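Glucose import ATP-binding protein GlcV (Sulfolobus solfataricus, PDB 1OXX) hydrolyses ATP to power glucose uptake, serving as the energy-coupling ATPase subunit of the archaeal ABC transporter GlcSTUV. Local coordinates at residues 1-5 and 190-194; 20-26 and 216-220. The protein carries 1 engineered substitution. One frame throughout, in Å; residues are numbered along the deposited sequence.

Contact 1: residues 1-5 and 190-194; sequences MVRII and LGVTL
The hydroxyl of T193 reaches across to the first two residues of the chain. Its OG1 donates to V2 O at 2.7 Å, approaching the carbonyl at a C=O...donor angle of 133° and only slightly tilted from its plane. With OG1 held beside the backbone N of T193 (chi1 -61°), the same atom takes a weak bond from M1 N at 3.3 Å and a hydrogen bond from G31 N, so one buried hydroxyl gathers three backbone groups. M1 N also donates to G191 O, likewise at 3.3 Å. A valine in place of T193 would probably leave V2 O and G31 N without this partner and set the chain terminus freer to move. The M1 side chain runs past the end of helix 176-190: CG lies 3.4 Å from G191 O, and with the chain extended at chi2 (169°), SD lies 3.9 Å from V192 CG1. V2 CG1 lies 3.7 Å from T193 OG1, the two side chains meeting at about a right angle. V2 and T193 both pack on L161 of strand 161-165, while V2 also touches F64 of strand 61-64 and T193 touches I28 of strand 18-28, between the antiparallel and mixed sheets.

Contact 2: residues 20-26 and 216-220; sequences ALDNVNI and KGKLV
D22 N donates to G217 O at 2.8 Å, with an N-H...O angle of 161° but from above the carbonyl plane, joining a bulged strand to a hairpin turn in the ABC-ATPase domain. Strand 18-28 carries a classic beta bulge at A20 and L21, opposite K11, and a G1 bulge at N23 and V24, opposite V9. K216 and G217, both with positive phi, link the antiparallel strands 210-215 and 218-223, as in a type I' turn. G217, with phi 84°, sits so close that its CA is 3.1 Å from A20 O, and a side chain there would run into that oxygen. Further along, water 1 bridges the backbones, donating to D22 O at 2.9 Å and accepting from L219 N at 2.9 Å. The side chains of D22 and K218 lie alongside each other and point the same way. D22 OD1 touches K218 CE at 3.5 Å, yet stays 4.4 Å from K218 NZ, too far for a salt bridge, so any attraction is probably modest. L21 turns from the hairpin to F47 and I50 of helix 41-52, near T46 of the inferred ATP site. L219 extends toward strand 18-28 with CG anti to the backbone N (chi1 -170°), and its CD2 ends 3.8 Å from I26 CG1, where the two side chains cross at about a right angle.

From the N terminus, residues 1-5 lead into strand 4-13 and residues 20-26 lie on the next strand, its antiparallel neighbour. Contact 1 closes a loop of 184 intervening residues when the chain returns at 190-194. Contact 2 closes one of 189 residues at 216-220. Their segments alternate along the sequence, so the loops cross, each opening before the other has closed. Both tie the antiparallel sheet to the mixed sheet, at places whose centres are 21 Å apart: contact 1 reaches the start of inner strand 193-198, contact 2 the hairpin into outermost strand 218-223. Between these two strands run 33-37, which precedes the inferred ATP-binding loop, and 210-215.

Contact 1: residues 1-5 and 190-194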
loop_
_atom_site.group_PDB
_atom_site.type_symbol
_atom_site.label_atom_id
_atom_site.label_comp_id
_atom_site.label_asym_id
_atom_site.label_seq_id
_atom_site.Cartn_x
_atom_site.Cartn_y
_atom_site.Cartn_z
ATOM N N MET A 1 -18.921 -8.166 -3.823
ATOM C CA MET A 1 -19.784 -9.218 -4.428
ATOM C C MET A 1 -19.382 -10.622 -3.997
ATOM O O MET A 1 -20.111 -11.586 -4.246
ATOM C CB MET A 1 -19.738 -9.110 -5.949
ATOM C CG MET A 1 -20.410 -7.877 -6.477
ATOM S SD MET A 1 -20.069 -7.625 -8.215
ATOM C CE MET A 1 -20.761 -9.053 -8.899
ATOM N N VAL A 2 -18.188 -10.760 -3.432
ATOM C CA VAL A 2 -17.782 -12.033 -2.856
ATOM C C VAL A 2 -17.041 -11.856 -1.541
ATOM O O VAL A 2 -16.260 -10.935 -1.384
ATOM C CB VAL A 2 -16.880 -12.776 -3.841
ATOM C CG1 VAL A 2 -15.632 -11.937 -4.149
ATOM C CG2 VAL A 2 -16.519 -14.161 -3.348
ATOM N N ARG A 3 -17.310 -12.738 -0.589
ATOM C CA ARG A 3 -16.611 -12.753 0.683
ATOM C C ARG A 3 -15.388 -13.645 0.550
ATOM O O ARG A 3 -15.480 -14.730 -0.002
ATOM C CB ARG A 3 -17.490 -13.395 1.751
ATOM C CG ARG A 3 -18.553 -12.557 2.382
ATOM C CD ARG A 3 -19.053 -13.175 3.703
ATOM N NE ARG A 3 -18.366 -12.640 4.880
ATOM C CZ ARG A 3 -17.771 -13.366 5.828
ATOM N NH1 ARG A 3 -17.737 -14.692 5.754
ATOM N NH2 ARG A 3 -17.198 -12.761 6.860
ATOM N N ILE A 4 -14.250 -13.228 1.090
ATOM C CA ILE A 4 -13.053 -14.044 1.035
ATOM C C ILE A 4 -12.620 -14.415 2.442
ATOM O O ILE A 4 -12.340 -13.523 3.271
ATOM C CB ILE A 4 -11.916 -13.310 0.332
ATOM C CG1 ILE A 4 -12.371 -12.760 -1.028
ATOM C CG2 ILE A 4 -10.711 -14.238 0.163
ATOM C CD1 ILE A 4 -12.833 -13.804 -2.012
ATOM N N ILE A 5 -12.548 -15.709 2.722
ATOM C CA ILE A 5 -12.076 -16.201 4.009
ATOM C C ILE A 5 -10.720 -16.830 3.790
ATOM O O ILE A 5 -10.603 -17.818 3.069
ATOM C CB ILE A 5 -13.008 -17.257 4.655
ATOM C CG1 ILE A 5 -14.344 -16.638 5.043
ATOM C CG2 ILE A 5 -12.332 -17.862 5.879
ATOM C CD1 ILE A 5 -15.274 -17.624 5.734
ATOM N N LEU A 190 -19.342 -1.080 -9.920
ATOM C CA LEU A 190 -19.569 -2.518 -9.995
ATOM C C LEU A 190 -19.851 -3.189 -8.649
ATOM O O LEU A 190 -20.479 -4.251 -8.627
ATOM C CB LEU A 190 -18.343 -3.188 -10.624
ATOM C CG LEU A 190 -18.034 -2.804 -12.073
ATOM C CD1 LEU A 190 -16.790 -3.503 -12.573
ATOM C CD2 LEU A 190 -19.182 -3.180 -12.997
ATOM N N GLY A 191 -19.377 -2.594 -7.556
ATOM C CA GLY A 191 -19.559 -3.152 -6.229
ATOM C C GLY A 191 -18.709 -4.377 -5.963
ATOM O O GLY A 191 -18.973 -5.116 -5.018
ATOM N N VAL A 192 -17.684 -4.587 -6.785
ATOM C CA VAL A 192 -16.814 -5.750 -6.617
ATOM C C VAL A 192 -16.001 -5.648 -5.325
ATOM O O VAL A 192 -15.648 -4.573 -4.881
ATOM C CB VAL A 192 -15.792 -5.890 -7.773
ATOM C CG1 VAL A 192 -16.485 -6.256 -9.081
ATOM C CG2 VAL A 192 -14.984 -4.638 -7.933
ATOM N N THR A 193 -15.699 -6.791 -4.741
ATOM C CA THR A 193 -14.709 -6.844 -3.693
ATOM C C THR A 193 -13.396 -6.465 -4.374
ATOM O O THR A 193 -13.150 -6.801 -5.544
ATOM C CB THR A 193 -14.661 -8.246 -3.124
ATOM O OG1 THR A 193 -15.947 -8.587 -2.577
ATOM C CG2 THR A 193 -13.661 -8.359 -1.942
ATOM N N LEU A 194 -12.522 -5.790 -3.641
ATOM C CA LEU A 194 -11.285 -5.326 -4.235
ATOM C C LEU A 194 -10.140 -5.593 -3.277
ATOM O O LEU A 194 -10.250 -5.303 -2.081
ATOM C CB LEU A 194 -11.382 -3.834 -4.523
ATOM C CG LEU A 194 -10.137 -3.224 -5.158
ATOM C CD1 LEU A 194 -10.460 -1.968 -5.929
ATOM C CD2 LEU A 194 -9.097 -2.954 -4.091
#

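Contact 2: residues 20-26 and 216-220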
loop_
_atom_site.group_PDB
_atom_site.type_symbol
_atom_site.label_atom_id
_atom_site.label_comp_id
_atom_site.label_asym_id
_atom_site.label_seq_id
_atom_site.Cartn_x
_atom_site.Cartn_y
_atom_site.Cartn_z
ATOM N N ALA A 20 7.069 -17.833 3.319
ATOM C CA ALA A 20 6.631 -16.583 2.713
ATOM C C ALA A 20 5.397 -16.007 3.395
ATOM O O ALA A 20 5.232 -14.783 3.489
ATOM C CB ALA A 20 6.360 -16.799 1.234
ATOM N N LEU A 21 4.507 -16.898 3.823
ATOM C CA LEU A 21 3.320 -16.524 4.576
ATOM C C LEU A 21 3.171 -17.490 5.733
ATOM O O LEU A 21 3.272 -18.714 5.552
ATOM C CB LEU A 21 2.062 -16.572 3.707
ATOM C CG LEU A 21 2.012 -15.658 2.495
ATOM C CD1 LEU A 21 0.818 -16.046 1.647
ATOM C CD2 LEU A 21 1.938 -14.209 2.916
ATOM N N ASP A 22 2.892 -16.931 6.904
ATOM C CA ASP A 22 2.814 -17.697 8.141
ATOM C C ASP A 22 1.471 -17.499 8.854
ATOM O O ASP A 22 1.246 -16.474 9.498
ATOM C CB ASP A 22 3.968 -17.297 9.064
ATOM C CG ASP A 22 4.075 -18.179 10.265
ATOM O OD1 ASP A 22 5.110 -18.098 10.964
ATOM O OD2 ASP A 22 3.186 -18.975 10.601
ATOM N N ASN A 23 0.572 -18.472 8.702
ATOM C CA ASN A 23 -0.729 -18.485 9.378
ATOM C C ASN A 23 -1.528 -17.187 9.270
ATOM O O ASN A 23 -1.903 -16.572 10.273
ATOM C CB ASN A 23 -0.565 -18.874 10.838
ATOM C CG ASN A 23 -1.650 -19.812 11.293
ATOM O OD1 ASN A 23 -1.631 -20.995 10.958
ATOM N ND2 ASN A 23 -2.616 -19.289 12.043
ATOM N N VAL A 24 -1.785 -16.796 8.035
ATOM C CA VAL A 24 -2.519 -15.573 7.763
ATOM C C VAL A 24 -4.018 -15.815 7.860
ATOM O O VAL A 24 -4.554 -16.744 7.253
ATOM C CB VAL A 24 -2.168 -15.013 6.387
ATOM C CG1 VAL A 24 -3.029 -13.808 6.064
ATOM C CG2 VAL A 24 -0.698 -14.655 6.312
ATOM N N ASN A 25 -4.689 -14.982 8.642
ATOM C CA ASN A 25 -6.123 -15.074 8.832
ATOM C C ASN A 25 -6.800 -13.720 8.572
ATOM O O ASN A 25 -6.506 -12.739 9.255
ATOM C CB ASN A 25 -6.444 -15.541 10.246
ATOM C CG ASN A 25 -6.132 -17.013 10.454
ATOM O OD1 ASN A 25 -6.891 -17.870 10.018
ATOM N ND2 ASN A 25 -4.992 -17.308 11.094
ATOM N N ILE A 26 -7.681 -13.671 7.571
ATOM C CA ILE A 26 -8.428 -12.471 7.218
ATOM C C ILE A 26 -9.783 -12.877 6.687
ATOM O O ILE A 26 -9.880 -13.844 5.940
ATOM C CB ILE A 26 -7.758 -11.677 6.074
ATOM C CG1 ILE A 26 -6.253 -11.603 6.221
ATOM C CG2 ILE A 26 -8.358 -10.285 5.991
ATOM C CD1 ILE A 26 -5.574 -11.022 4.985
ATOM N N LYS A 216 7.577 -10.080 7.525
ATOM C CA LYS A 216 8.176 -11.407 7.632
ATOM C C LYS A 216 7.143 -12.523 7.461
ATOM O O LYS A 216 7.203 -13.545 8.135
ATOM C CB LYS A 216 8.913 -11.553 8.961
ATOM N N GLY A 217 6.167 -12.307 6.579
ATOM C CA GLY A 217 5.157 -13.310 6.270
ATOM C C GLY A 217 3.981 -13.334 7.232
ATOM O O GLY A 217 3.040 -14.122 7.085
ATOM N N LYS A 218 4.016 -12.441 8.216
ATOM C CA LYS A 218 3.000 -12.408 9.246
ATOM C C LYS A 218 2.173 -11.133 9.172
ATOM O O LYS A 218 2.687 -10.052 8.911
ATOM C CB LYS A 218 3.635 -12.511 10.631
ATOM C CG LYS A 218 4.348 -13.826 10.921
ATOM C CD LYS A 218 4.811 -13.857 12.377
ATOM C CE LYS A 218 5.541 -15.146 12.706
ATOM N NZ LYS A 218 6.052 -15.129 14.104
ATOM N N LEU A 219 0.870 -11.292 9.343
ATOM C CA LEU A 219 -0.040 -10.169 9.396
ATOM C C LEU A 219 0.057 -9.602 10.804
ATOM O O LEU A 219 -0.367 -10.253 11.771
ATOM C CB LEU A 219 -1.444 -10.675 9.117
ATOM C CG LEU A 219 -2.522 -9.642 8.899
ATOM C CD1 LEU A 219 -2.264 -8.915 7.599
ATOM C CD2 LEU A 219 -3.869 -10.351 8.874
ATOM N N VAL A 220 0.640 -8.412 10.929
ATOM C CA VAL A 220 0.960 -7.860 12.241
ATOM C C VAL A 220 -0.032 -6.820 12.747
ATOM O O VAL A 220 -0.079 -6.548 13.950
ATOM C CB VAL A 220 2.396 -7.281 12.270
ATOM C CG1 VAL A 220 3.448 -8.375 12.031
ATOM C CG2 VAL A 220 2.574 -6.181 11.278
HETATM O O HOH W 1 -0.065 -13.971 10.109
#